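Local coordinates for protein Asp/Glu-specific dipeptidyl-peptidase (Flavobacterium psychrophilum, PDB 5JXF) that removes dipeptides from the N-terminus of oligopeptides as a serine-type peptidase, with strict specificity for acidic residues at the P1 position, at residues 38-43 against 284-289; 296-301 against 687-692; 300-305 against 353-358; 309-314 against 471-476; 405-410 against 477-482. One frame throughout, in Å; residues are numbered along the deposited sequence.

Contact 1: residues 38-43 against 284-289; sequences GGMWIP and GYPGKT
Met40 lays its thioether along the ring of Pro286, and its sulfur, SD, sits 4.0 Å from both Pro286 CB and Pro286 CG. The two side chains run past each other in opposite directions, so the overlap is with the CB and CG atoms of the ring. The terminal methyl then continues to the next partner: Met40 CE lies 4.0 Å from Thr289 OG1. This reach depends on a nearly straight side chain. Met40 CG stands opposite the carbonyl carbon (chi1 -49°) and the rest is extended, which spans the 8.3 Å between Met40 CA and Pro286 CA. The threonine hydroxyl is turned back on its own chain, where OG1 gives a weak hydrogen bond to Lys288 O. All three touching residues are buried.

Strand 586-591 bridges the two loops: Trp41 bonds through its backbone to Val587 and Gly284 to Arg586, while Met40 O accepts from Arg586 NH1. On the other loop, Pro286 packs on Thr658 and Gly287 bonds through its backbone to Gly659, two residues that line the pocket of the bound aspartic acid. With the side chain of Pro286 about 8 Å from that ligand, this example of apolar loop packing is consistent with a second shell behind the pocket of the bound aspartic acid, the P1 site of an S46 peptidase.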
# COMPACT_ATOMS: atom_id res chain seq x y z
N GLY A 38 8.08 24.89 -9.00
CA GLY A 38 6.85 24.65 -9.74
C GLY A 38 6.40 25.84 -10.57
O GLY A 38 7.23 26.51 -11.19
N GLY A 39 5.10 26.11 -10.60
CA GLY A 39 4.61 27.34 -11.21
C GLY A 39 3.46 27.21 -12.19
O GLY A 39 3.35 26.21 -12.89
N MET A 40 2.59 28.23 -12.23
CA MET A 40 1.46 28.26 -13.15
C MET A 40 1.41 29.64 -13.81
O MET A 40 1.01 30.62 -13.19
CB MET A 40 0.14 27.96 -12.42
CG MET A 40 0.16 26.73 -11.52
SD MET A 40 -1.24 26.61 -10.38
CE MET A 40 -1.13 24.87 -9.88
N TRP A 41 1.81 29.69 -15.07
CA TRP A 41 2.15 30.96 -15.72
C TRP A 41 1.06 31.49 -16.64
O TRP A 41 0.39 30.75 -17.35
CB TRP A 41 3.46 30.78 -16.50
CG TRP A 41 4.52 30.17 -15.63
CD1 TRP A 41 4.87 28.85 -15.56
CD2 TRP A 41 5.32 30.85 -14.65
NE1 TRP A 41 5.86 28.67 -14.62
CE2 TRP A 41 6.15 29.88 -14.05
CE3 TRP A 41 5.42 32.18 -14.24
CZ2 TRP A 41 7.06 30.21 -13.05
CZ3 TRP A 41 6.33 32.51 -13.25
CH2 TRP A 41 7.14 31.53 -12.67
N ILE A 42 0.89 32.81 -16.62
CA ILE A 42 -0.01 33.48 -17.53
C ILE A 42 0.55 33.36 -18.93
O ILE A 42 1.67 33.79 -19.18
CB ILE A 42 -0.19 34.96 -17.14
CG1 ILE A 42 -0.67 35.04 -15.70
CG2 ILE A 42 -1.17 35.63 -18.08
CD1 ILE A 42 -0.74 36.44 -15.16
N PRO A 43 -0.23 32.76 -19.84
CA PRO A 43 0.32 32.30 -21.12
C PRO A 43 0.82 33.43 -22.02
O PRO A 43 1.59 33.17 -22.94
CB PRO A 43 -0.87 31.58 -21.76
CG PRO A 43 -1.82 31.32 -20.66
CD PRO A 43 -1.66 32.46 -19.72
N GLY A 284 -4.23 24.89 -18.67
CA GLY A 284 -5.55 24.67 -18.12
C GLY A 284 -6.03 25.79 -17.24
O GLY A 284 -5.48 26.90 -17.25
N TYR A 285 -7.08 25.50 -16.48
CA TYR A 285 -7.70 26.52 -15.63
C TYR A 285 -7.69 26.12 -14.14
O TYR A 285 -8.74 25.89 -13.54
CB TYR A 285 -9.13 26.79 -16.11
CG TYR A 285 -9.20 27.23 -17.56
CD1 TYR A 285 -9.12 26.30 -18.60
CD2 TYR A 285 -9.36 28.58 -17.90
CE1 TYR A 285 -9.16 26.69 -19.92
CE2 TYR A 285 -9.41 28.99 -19.25
CZ TYR A 285 -9.32 28.04 -20.23
OH TYR A 285 -9.37 28.38 -21.55
N PRO A 286 -6.49 26.09 -13.54
CA PRO A 286 -6.37 25.77 -12.11
C PRO A 286 -7.18 26.74 -11.26
O PRO A 286 -7.09 27.97 -11.43
CB PRO A 286 -4.87 25.92 -11.84
CG PRO A 286 -4.39 26.88 -12.88
CD PRO A 286 -5.22 26.55 -14.11
N GLY A 287 -8.00 26.17 -10.39
CA GLY A 287 -8.93 26.93 -9.58
C GLY A 287 -8.29 27.80 -8.51
O GLY A 287 -8.44 29.03 -8.53
N LYS A 288 -7.58 27.18 -7.58
CA LYS A 288 -7.06 27.94 -6.45
C LYS A 288 -5.72 27.41 -5.96
O LYS A 288 -5.46 26.22 -5.96
CB LYS A 288 -8.08 27.95 -5.30
CG LYS A 288 -7.74 28.96 -4.21
CD LYS A 288 -8.87 29.14 -3.20
CE LYS A 288 -9.20 27.85 -2.48
NZ LYS A 288 -10.25 28.04 -1.44
N THR A 289 -4.86 28.34 -5.55
CA THR A 289 -3.56 28.03 -4.99
C THR A 289 -3.19 29.10 -3.97
O THR A 289 -3.65 30.23 -4.09
CB THR A 289 -2.53 27.88 -6.14
OG1 THR A 289 -2.27 26.47 -6.36
CG2 THR A 289 -1.26 28.61 -5.88

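Contact 2: residues 296-301 against 687-692; sequences FAVAQI and SDIHYD
Apolar contact alone joins the two segments, and Ile689 divides it between its two branches. One branch is CG2, which lies 4.1 Å from Val298 CG2; these side chains pass each other in opposite directions, so they meet flank to flank. The other ends in CD1, which is 4.0 Å from Ile301 CD1, and here the two isoleucines point at each other tip to tip. The torsions of Ile689 account for the split: CG1 lies beside the backbone N (chi1 -58°), CG2 takes the position across from that N, and the second bend (chi2 -60°) carries CD1 to the helix. Val298 and Ile301 are three residues apart on helix 295-325, so both face the loop from one side of the helix. The same isoleucine also rests on Glu351 and Leu355 of helix 328-357.

Polar bonding lies behind this apolar tip, in the loop itself. Asp688 OD2 pairs with Lys347 NZ in a salt bridge, and OD1 is hydrogen-bonded to Thr658 OG1, of a residue that lines the aspartate pocket. Ser687 OG is hydrogen-bonded to Arg680 NH1, the arginine that contacts the bound aspartate and is thought, by similarity, to read the acidic P1 residue. The worked case is thus a loop of the peptidase core inserting one branched residue against the helical part of an S46 enzyme, just behind its P1 specificity site.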
# COMPACT_ATOMS: atom_id res chain seq x y z
N PHE A 296 1.11 30.95 10.09
CA PHE A 296 -0.06 30.80 10.93
C PHE A 296 -1.26 30.29 10.14
O PHE A 296 -2.18 29.70 10.71
CB PHE A 296 -0.36 32.14 11.61
CG PHE A 296 0.87 32.84 12.12
CD1 PHE A 296 1.50 32.40 13.28
CD2 PHE A 296 1.41 33.92 11.43
CE1 PHE A 296 2.63 33.04 13.76
CE2 PHE A 296 2.55 34.55 11.90
CZ PHE A 296 3.16 34.11 13.07
N ALA A 297 -1.22 30.50 8.83
CA ALA A 297 -2.28 30.02 7.95
C ALA A 297 -2.17 28.52 7.79
O ALA A 297 -3.16 27.80 7.86
CB ALA A 297 -2.21 30.71 6.59
N VAL A 298 -0.95 28.06 7.56
CA VAL A 298 -0.67 26.64 7.43
C VAL A 298 -1.06 25.90 8.72
O VAL A 298 -1.69 24.84 8.66
CB VAL A 298 0.82 26.39 7.09
CG1 VAL A 298 1.07 24.93 6.75
CG2 VAL A 298 1.25 27.29 5.93
N ALA A 299 -0.72 26.48 9.87
CA ALA A 299 -1.03 25.84 11.15
C ALA A 299 -2.53 25.70 11.36
O ALA A 299 -2.99 24.69 11.88
CB ALA A 299 -0.39 26.62 12.31
N GLN A 300 -3.29 26.70 10.93
CA GLN A 300 -4.75 26.64 11.06
C GLN A 300 -5.33 25.54 10.17
O GLN A 300 -6.29 24.87 10.54
CB GLN A 300 -5.38 27.99 10.72
CG GLN A 300 -6.89 28.02 10.93
CD GLN A 300 -7.53 29.27 10.35
OE1 GLN A 300 -7.01 29.89 9.43
NE2 GLN A 300 -8.67 29.67 10.92
N ILE A 301 -4.76 25.39 8.99
CA ILE A 301 -5.20 24.37 8.07
C ILE A 301 -4.97 23.01 8.70
O ILE A 301 -5.88 22.20 8.87
CB ILE A 301 -4.46 24.44 6.71
CG1 ILE A 301 -4.77 25.75 5.99
CG2 ILE A 301 -4.80 23.23 5.86
CD1 ILE A 301 -3.82 26.05 4.84
N SER A 687 0.32 20.35 -2.63
CA SER A 687 1.02 21.30 -3.51
C SER A 687 0.37 22.67 -3.71
O SER A 687 1.00 23.55 -4.27
CB SER A 687 1.25 20.66 -4.87
OG SER A 687 0.04 20.18 -5.42
N ASP A 688 -0.87 22.87 -3.24
CA ASP A 688 -1.51 24.20 -3.27
C ASP A 688 -0.93 25.12 -2.21
O ASP A 688 -1.11 26.35 -2.27
CB ASP A 688 -3.01 24.10 -3.01
CG ASP A 688 -3.77 23.41 -4.12
OD1 ASP A 688 -3.14 22.96 -5.10
OD2 ASP A 688 -5.00 23.30 -3.96
N ILE A 689 -0.28 24.53 -1.21
CA ILE A 689 0.21 25.25 -0.04
C ILE A 689 1.74 25.22 -0.02
O ILE A 689 2.39 26.20 0.35
CB ILE A 689 -0.36 24.62 1.26
CG1 ILE A 689 -1.89 24.64 1.23
CG2 ILE A 689 0.21 25.30 2.51
CD1 ILE A 689 -2.48 26.03 1.12
N HIS A 690 2.30 24.09 -0.43
CA HIS A 690 3.75 23.92 -0.50
C HIS A 690 4.10 22.98 -1.64
O HIS A 690 3.65 21.83 -1.66
CB HIS A 690 4.31 23.38 0.82
CG HIS A 690 5.78 23.12 0.80
ND1 HIS A 690 6.33 21.90 1.13
CD2 HIS A 690 6.83 23.93 0.52
CE1 HIS A 690 7.64 21.96 1.04
NE2 HIS A 690 7.98 23.19 0.67
N TYR A 691 4.89 23.47 -2.59
CA TYR A 691 5.32 22.65 -3.72
C TYR A 691 6.73 22.08 -3.47
O TYR A 691 7.66 22.83 -3.23
CB TYR A 691 5.29 23.46 -5.02
CG TYR A 691 5.65 22.67 -6.27
CD1 TYR A 691 4.67 22.02 -7.00
CD2 TYR A 691 6.96 22.57 -6.70
CE1 TYR A 691 4.99 21.29 -8.13
CE2 TYR A 691 7.29 21.85 -7.83
CZ TYR A 691 6.30 21.22 -8.54
OH TYR A 691 6.64 20.50 -9.66
N ASP A 692 6.86 20.76 -3.50
CA ASP A 692 8.17 20.10 -3.38
C ASP A 692 8.38 19.32 -4.67
O ASP A 692 7.63 18.39 -4.96
CB ASP A 692 8.21 19.19 -2.14
CG ASP A 692 9.55 18.43 -1.98
OD1 ASP A 692 10.32 18.23 -2.94
OD2 ASP A 692 9.83 18.00 -0.84

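Contact 3: residues 300-305 against 353-358; sequences QIVNET and QGLKKS
This is helix-to-helix packing between consecutive long helices, 295-325 and 328-357. It pairs the early part of the first with the C-terminal end of the second, far along both from their connection at 325-328. The local axes come within 10.1 Å and their directions differ by 121°, so the two short segments cross steeply, neither parallel nor antiparallel. Val302 makes the central contact by forking across the gap. Its CG2 meets Leu355, 3.7 Å from CD1 and 3.8 Å from CB. Its CG1 lies against the aliphatic part of Lys356, 3.8 Å from CG and a tight 3.4 Å from CE. A chi1 of 166° produces the fork by swinging CG1 to the far side from the backbone N and keeping CG2 beside it. Lys356 is extended beyond CG and crosses the valine obliquely, its methylenes forming the exposed margin beside buried Val302 and Leu355. Ile301 adds only a distant touch on Leu355.

The valine lies within a wider pi-type turn of helix 295-325 (301-305). Gln300 O, at its start, accepts Thr305 N, at 2.9 Å, as well as Glu304 N and the hydroxyl Thr305 OG1, the last approaching from 37° above the carbonyl plane; three donors thus grip one carbonyl. Leu355 also packs on Met686, in the loop that follows strand 673-680. The pattern exemplified is a steeply crossed pair of consecutive helices in the helical part of this S46 peptidase.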
# COMPACT_ATOMS: atom_id res chain seq x y z
N GLN A 300 -3.29 26.70 10.93
CA GLN A 300 -4.75 26.64 11.06
C GLN A 300 -5.33 25.54 10.17
O GLN A 300 -6.29 24.87 10.54
CB GLN A 300 -5.38 27.99 10.72
CG GLN A 300 -6.89 28.02 10.93
CD GLN A 300 -7.53 29.27 10.35
OE1 GLN A 300 -7.01 29.89 9.43
NE2 GLN A 300 -8.67 29.67 10.92
N ILE A 301 -4.76 25.39 8.99
CA ILE A 301 -5.20 24.37 8.07
C ILE A 301 -4.97 23.01 8.70
O ILE A 301 -5.88 22.20 8.87
CB ILE A 301 -4.46 24.44 6.71
CG1 ILE A 301 -4.77 25.75 5.99
CG2 ILE A 301 -4.80 23.23 5.86
CD1 ILE A 301 -3.82 26.05 4.84
N VAL A 302 -3.72 22.78 9.05
CA VAL A 302 -3.30 21.49 9.56
C VAL A 302 -3.95 21.16 10.90
O VAL A 302 -4.48 20.06 11.09
CB VAL A 302 -1.77 21.46 9.69
CG1 VAL A 302 -1.34 20.28 10.52
CG2 VAL A 302 -1.14 21.41 8.31
N ASN A 303 -3.94 22.13 11.82
CA ASN A 303 -4.37 21.87 13.18
C ASN A 303 -5.88 21.91 13.42
O ASN A 303 -6.37 21.22 14.31
CB ASN A 303 -3.71 22.86 14.15
CG ASN A 303 -2.20 22.68 14.24
OD1 ASN A 303 -1.69 21.56 14.18
ND2 ASN A 303 -1.48 23.79 14.41
N GLU A 304 -6.65 22.68 12.66
CA GLU A 304 -8.06 22.77 13.02
C GLU A 304 -9.10 22.79 11.91
O GLU A 304 -10.14 22.15 12.06
CB GLU A 304 -8.26 23.99 13.92
CG GLU A 304 -7.32 25.14 13.65
CD GLU A 304 -6.95 25.88 14.92
OE1 GLU A 304 -7.26 25.36 16.02
OE2 GLU A 304 -6.35 26.97 14.82
N THR A 305 -8.86 23.47 10.79
CA THR A 305 -9.87 23.47 9.74
C THR A 305 -9.97 22.09 9.05
O THR A 305 -11.06 21.52 8.96
CB THR A 305 -9.61 24.55 8.67
OG1 THR A 305 -8.31 24.38 8.10
CG2 THR A 305 -9.71 25.95 9.28
N GLN A 353 -1.33 15.49 5.74
CA GLN A 353 -0.25 14.51 5.87
C GLN A 353 1.07 15.06 5.33
O GLN A 353 2.08 15.05 6.04
CB GLN A 353 -0.61 13.20 5.14
CG GLN A 353 0.37 12.05 5.39
CD GLN A 353 -0.14 10.71 4.87
OE1 GLN A 353 -1.34 10.40 4.96
NE2 GLN A 353 0.76 9.90 4.33
N GLY A 354 1.06 15.56 4.10
CA GLY A 354 2.25 16.10 3.46
C GLY A 354 2.80 17.37 4.09
O GLY A 354 4.01 17.60 4.08
N LEU A 355 1.92 18.22 4.61
CA LEU A 355 2.35 19.46 5.26
C LEU A 355 3.07 19.17 6.58
O LEU A 355 4.06 19.83 6.92
CB LEU A 355 1.15 20.38 5.52
CG LEU A 355 0.49 20.99 4.28
CD1 LEU A 355 -0.82 21.66 4.63
CD2 LEU A 355 1.44 21.95 3.61
N LYS A 356 2.57 18.20 7.33
CA LYS A 356 3.22 17.80 8.57
C LYS A 356 4.55 17.14 8.24
O LYS A 356 5.60 17.60 8.68
CB LYS A 356 2.34 16.84 9.36
CG LYS A 356 1.12 17.49 10.01
CD LYS A 356 0.11 16.42 10.34
CE LYS A 356 -1.06 16.95 11.13
NZ LYS A 356 -1.97 15.84 11.54
N LYS A 357 4.49 16.08 7.45
CA LYS A 357 5.66 15.28 7.08
C LYS A 357 6.82 16.12 6.56
O LYS A 357 7.98 15.83 6.86
CB LYS A 357 5.26 14.24 6.02
CG LYS A 357 6.41 13.39 5.52
CD LYS A 357 5.93 12.25 4.62
CE LYS A 357 7.05 11.26 4.35
NZ LYS A 357 8.28 11.95 3.84
N SER A 358 6.51 17.18 5.82
CA SER A 358 7.53 18.02 5.20
C SER A 358 7.86 19.22 6.08
O SER A 358 8.76 20.00 5.76
CB SER A 358 7.06 18.51 3.83
OG SER A 358 5.86 19.26 3.94

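Contact 4: residues 309-314 against 471-476; sequences KIEIRE and VALYAT
Leu473 of helix 460-477 is directed toward helix 295-325, where CD1 meets its backbone, a helix-on-helix contact within the all-helical part of the S46 fold. The two methyls of the leucine take different partners. CD1 presses on main chain, 3.9 Å from Glu311 O and 4.1 Å from Ile312 CA, whereas CD2 lies 4.0 Å from Glu311 OE1.

Glu311 comes from the other helix; its extended chain crosses the leucine at a slant, and the carboxylate oxygen OE1 is the atom that meets CD2. Its first torsion, chi1 -117°, falls away from the staggered positions, a mildly strained setting. The other oxygen, OE2, forms a long, weak ion pair with Lys477 NZ. Ile312 contributes its backbone here, while its side chain packs on Tyr407 and Glu410 of helix 386-415. Arg313 starts off away from helix 460-477 and forms a salt bridge with Glu410, so neighbouring residues of one helix serve different helices around it.

As a case study in sparse helix packing, a single leucine does most of the work across the gap between the two helices. Just before it in its own helix, Ala472 O accepts two hydrogen bonds, from Thr476 N and, at 3.1 Å, from Thr476 OG1, which reach it from opposite faces of its plane.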
# COMPACT_ATOMS: atom_id res chain seq x y z
N LYS A 309 -13.34 19.32 9.00
CA LYS A 309 -13.99 18.99 7.73
C LYS A 309 -13.78 17.53 7.32
O LYS A 309 -14.67 16.90 6.74
CB LYS A 309 -13.48 19.92 6.63
CG LYS A 309 -13.93 21.36 6.78
CD LYS A 309 -13.66 22.16 5.52
CE LYS A 309 -12.17 22.34 5.29
NZ LYS A 309 -11.89 23.22 4.11
N ILE A 310 -12.60 16.99 7.61
CA ILE A 310 -12.33 15.58 7.37
C ILE A 310 -13.29 14.68 8.16
O ILE A 310 -13.96 13.80 7.59
CB ILE A 310 -10.87 15.24 7.71
CG1 ILE A 310 -9.95 15.82 6.63
CG2 ILE A 310 -10.69 13.74 7.84
CD1 ILE A 310 -8.50 15.90 7.04
N GLU A 311 -13.37 14.91 9.46
CA GLU A 311 -14.25 14.11 10.32
C GLU A 311 -15.71 14.20 9.88
O GLU A 311 -16.43 13.21 9.87
CB GLU A 311 -14.12 14.54 11.79
CG GLU A 311 -13.58 13.45 12.69
CD GLU A 311 -13.63 13.84 14.17
OE1 GLU A 311 -14.72 13.74 14.78
OE2 GLU A 311 -12.58 14.23 14.73
N ILE A 312 -16.14 15.41 9.50
CA ILE A 312 -17.52 15.60 9.06
C ILE A 312 -17.82 14.85 7.78
O ILE A 312 -18.82 14.14 7.71
CB ILE A 312 -17.85 17.08 8.86
CG1 ILE A 312 -17.75 17.83 10.18
CG2 ILE A 312 -19.26 17.24 8.29
CD1 ILE A 312 -18.04 19.30 10.01
N ARG A 313 -16.97 14.98 6.76
CA ARG A 313 -17.21 14.30 5.48
C ARG A 313 -17.11 12.78 5.61
O ARG A 313 -17.83 12.04 4.93
CB ARG A 313 -16.23 14.80 4.41
CG ARG A 313 -16.53 16.23 3.94
CD ARG A 313 -15.65 16.69 2.79
NE ARG A 313 -16.01 18.05 2.38
CZ ARG A 313 -16.10 18.46 1.12
NH1 ARG A 313 -15.85 17.61 0.12
NH2 ARG A 313 -16.43 19.72 0.85
N GLU A 314 -16.22 12.31 6.48
CA GLU A 314 -16.05 10.86 6.65
C GLU A 314 -17.34 10.20 7.13
O GLU A 314 -17.75 9.16 6.61
CB GLU A 314 -14.91 10.57 7.63
CG GLU A 314 -14.55 9.09 7.74
CD GLU A 314 -15.49 8.33 8.64
OE1 GLU A 314 -16.03 8.94 9.60
OE2 GLU A 314 -15.72 7.13 8.38
N VAL A 471 -25.43 15.97 12.70
CA VAL A 471 -25.93 16.82 13.77
C VAL A 471 -25.30 16.39 15.10
O VAL A 471 -25.00 17.24 15.95
CB VAL A 471 -27.46 16.77 13.85
CG1 VAL A 471 -27.97 17.50 15.07
CG2 VAL A 471 -28.07 17.37 12.59
N ALA A 472 -25.06 15.09 15.25
CA ALA A 472 -24.33 14.58 16.40
C ALA A 472 -22.94 15.21 16.49
O ALA A 472 -22.51 15.63 17.57
CB ALA A 472 -24.24 13.07 16.34
N LEU A 473 -22.24 15.29 15.37
CA LEU A 473 -20.88 15.81 15.37
C LEU A 473 -20.82 17.30 15.71
O LEU A 473 -19.96 17.74 16.47
CB LEU A 473 -20.21 15.56 14.02
CG LEU A 473 -19.86 14.11 13.67
CD1 LEU A 473 -19.54 13.97 12.18
CD2 LEU A 473 -18.71 13.61 14.54
N TYR A 474 -21.76 18.07 15.15
CA TYR A 474 -21.83 19.52 15.38
C TYR A 474 -22.02 19.82 16.86
O TYR A 474 -21.39 20.71 17.42
CB TYR A 474 -22.95 20.14 14.54
CG TYR A 474 -22.88 21.65 14.37
CD1 TYR A 474 -21.72 22.35 14.65
CD2 TYR A 474 -23.97 22.37 13.86
CE1 TYR A 474 -21.64 23.73 14.47
CE2 TYR A 474 -23.90 23.75 13.68
CZ TYR A 474 -22.73 24.42 13.98
OH TYR A 474 -22.66 25.79 13.79
N ALA A 475 -22.89 19.07 17.52
CA ALA A 475 -23.13 19.29 18.94
C ALA A 475 -21.91 18.91 19.78
O ALA A 475 -21.47 19.68 20.64
CB ALA A 475 -24.36 18.52 19.41
N THR A 476 -21.33 17.74 19.51
CA THR A 476 -20.34 17.18 20.41
C THR A 476 -18.92 17.69 20.17
O THR A 476 -18.15 17.83 21.12
CB THR A 476 -20.34 15.62 20.32
OG1 THR A 476 -19.83 15.18 19.06
CG2 THR A 476 -21.76 15.07 20.51

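Contact 5: residues 405-410 against 477-482; sequences RDYFNE and KAPKEF
Tyr407, on helix 386-415, presents one ring face to Ala478 in the loop leaving helix 460-477, a CH-pi contact within the helical domain. Here the packing is close: Ala478 CB lies 4.1 Å from the ring centroid, 17° off the ring normal, displaced toward the CG and CD2 rim. The backbone joins in, with Ala478 CA 3.9 Å from Tyr407 CE2 over the same ring. On the helix side Tyr407 also packs on Ala308 and Tyr474, so that three helices meet around it.

The margin of the contact is looser. Pro479 only brushes the ring obliquely, its CD 4.3 Å from Tyr407 CD2. Lys477 is exposed, and its bent chain carries the ammonium end away from the tyrosine. Nearer its root, however, the lysine still belongs to the close-packed part, because its backbone and CB stay beside the phenol oxygen: Tyr407 OH lies 3.6 Å from Lys477 CB.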
# COMPACT_ATOMS: atom_id res chain seq x y z
N ARG A 405 -17.57 27.99 11.77
CA ARG A 405 -18.04 28.23 10.42
C ARG A 405 -17.95 26.96 9.57
O ARG A 405 -18.89 26.61 8.86
CB ARG A 405 -17.23 29.35 9.77
CG ARG A 405 -17.77 29.81 8.46
CD ARG A 405 -16.89 30.91 7.91
NE ARG A 405 -17.22 31.22 6.52
CZ ARG A 405 -16.65 30.64 5.47
NH1 ARG A 405 -15.72 29.71 5.64
NH2 ARG A 405 -17.02 31.00 4.24
N ASP A 406 -16.81 26.28 9.66
CA ASP A 406 -16.60 25.05 8.89
C ASP A 406 -17.67 24.03 9.22
O ASP A 406 -18.23 23.38 8.33
CB ASP A 406 -15.22 24.47 9.17
CG ASP A 406 -14.13 25.20 8.41
OD1 ASP A 406 -14.44 25.88 7.41
OD2 ASP A 406 -12.95 25.08 8.83
N TYR A 407 -17.96 23.89 10.51
CA TYR A 407 -19.01 22.99 10.95
C TYR A 407 -20.37 23.42 10.39
O TYR A 407 -21.17 22.57 10.03
CB TYR A 407 -19.05 22.92 12.49
CG TYR A 407 -18.04 21.96 13.09
CD1 TYR A 407 -18.27 20.59 13.10
CD2 TYR A 407 -16.86 22.43 13.66
CE1 TYR A 407 -17.35 19.70 13.63
CE2 TYR A 407 -15.93 21.54 14.21
CZ TYR A 407 -16.19 20.18 14.18
OH TYR A 407 -15.29 19.29 14.71
N PHE A 408 -20.62 24.72 10.30
CA PHE A 408 -21.91 25.16 9.75
C PHE A 408 -22.03 24.91 8.24
O PHE A 408 -23.00 24.31 7.78
CB PHE A 408 -22.16 26.64 10.04
CG PHE A 408 -23.45 27.15 9.47
CD1 PHE A 408 -24.64 26.95 10.15
CD2 PHE A 408 -23.48 27.80 8.24
CE1 PHE A 408 -25.84 27.41 9.62
CE2 PHE A 408 -24.67 28.25 7.71
CZ PHE A 408 -25.85 28.05 8.40
N ASN A 409 -21.06 25.38 7.46
CA ASN A 409 -21.03 25.09 6.03
C ASN A 409 -21.09 23.59 5.69
O ASN A 409 -21.78 23.18 4.75
CB ASN A 409 -19.78 25.67 5.36
CG ASN A 409 -19.70 27.16 5.48
OD1 ASN A 409 -20.71 27.86 5.53
ND2 ASN A 409 -18.47 27.68 5.50
N GLU A 410 -20.34 22.78 6.44
CA GLU A 410 -20.22 21.37 6.07
C GLU A 410 -21.49 20.61 6.43
O GLU A 410 -21.90 19.70 5.71
CB GLU A 410 -19.00 20.71 6.74
CG GLU A 410 -17.67 21.04 6.06
CD GLU A 410 -17.49 20.35 4.70
OE1 GLU A 410 -17.90 19.18 4.54
OE2 GLU A 410 -16.93 20.99 3.78
N LYS A 477 -18.56 18.00 18.92
CA LYS A 477 -17.17 18.36 18.62
C LYS A 477 -16.92 19.81 18.19
O LYS A 477 -15.77 20.25 18.13
CB LYS A 477 -16.59 17.42 17.56
CG LYS A 477 -16.83 15.95 17.87
CD LYS A 477 -15.63 15.08 17.45
CE LYS A 477 -14.92 14.49 18.67
NZ LYS A 477 -13.55 13.97 18.39
N ALA A 478 -17.98 20.55 17.89
CA ALA A 478 -17.83 21.97 17.58
C ALA A 478 -17.53 22.78 18.84
O ALA A 478 -17.88 22.35 19.95
CB ALA A 478 -19.08 22.50 16.91
N PRO A 479 -16.89 23.96 18.69
CA PRO A 479 -16.62 24.85 19.83
C PRO A 479 -17.91 25.24 20.55
O PRO A 479 -18.82 25.82 19.94
CB PRO A 479 -15.95 26.06 19.18
CG PRO A 479 -16.38 26.01 17.75
CD PRO A 479 -16.44 24.56 17.42
N LYS A 480 -17.97 24.94 21.84
CA LYS A 480 -19.22 25.01 22.58
C LYS A 480 -19.71 26.44 22.82
O LYS A 480 -20.91 26.67 23.00
CB LYS A 480 -19.07 24.26 23.91
CG LYS A 480 -20.30 23.47 24.32
N GLU A 481 -18.81 27.42 22.79
CA GLU A 481 -19.18 28.81 23.11
C GLU A 481 -19.99 29.50 22.00
O GLU A 481 -20.41 30.65 22.16
CB GLU A 481 -17.93 29.64 23.43
CG GLU A 481 -16.88 29.68 22.33
CD GLU A 481 -15.95 28.47 22.34
OE1 GLU A 481 -16.24 27.48 23.06
OE2 GLU A 481 -14.93 28.50 21.62
N PHE A 482 -20.20 28.82 20.87
CA PHE A 482 -21.02 29.38 19.79
C PHE A 482 -22.10 28.39 19.33
O PHE A 482 -22.77 28.62 18.32
CB PHE A 482 -20.16 29.78 18.59
CG PHE A 482 -19.00 30.68 18.91
CD1 PHE A 482 -19.20 32.00 19.30
CD2 PHE A 482 -17.69 30.21 18.80
CE1 PHE A 482 -18.12 32.82 19.59
CE2 PHE A 482 -16.61 31.03 19.09
CZ PHE A 482 -16.82 32.34 19.48

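Overall arrangement
From the N terminus, contact 1 closes the first long loop, holding the loop before helix 49-57 against the segment after strand 279-284, and it is complete before the others open. Helix 295-325 then serves contacts 2, 3 and 4 in turn. Contact 2 closes the longest loop, returning at 687-692 to the peptidase core, where its loop touches both segments of contact 1; contacts 4 and 5 nest inside it. Contact 3 starts from the same helical stretch but closes early, at 353-358. Contact 4 crosses both contact 3 and contact 5, while 3 and 5 follow in series. Contacts 4 and 5, centres about 9 Å apart, tie helices 295-325, 386-415 and 460-477 into one bundle.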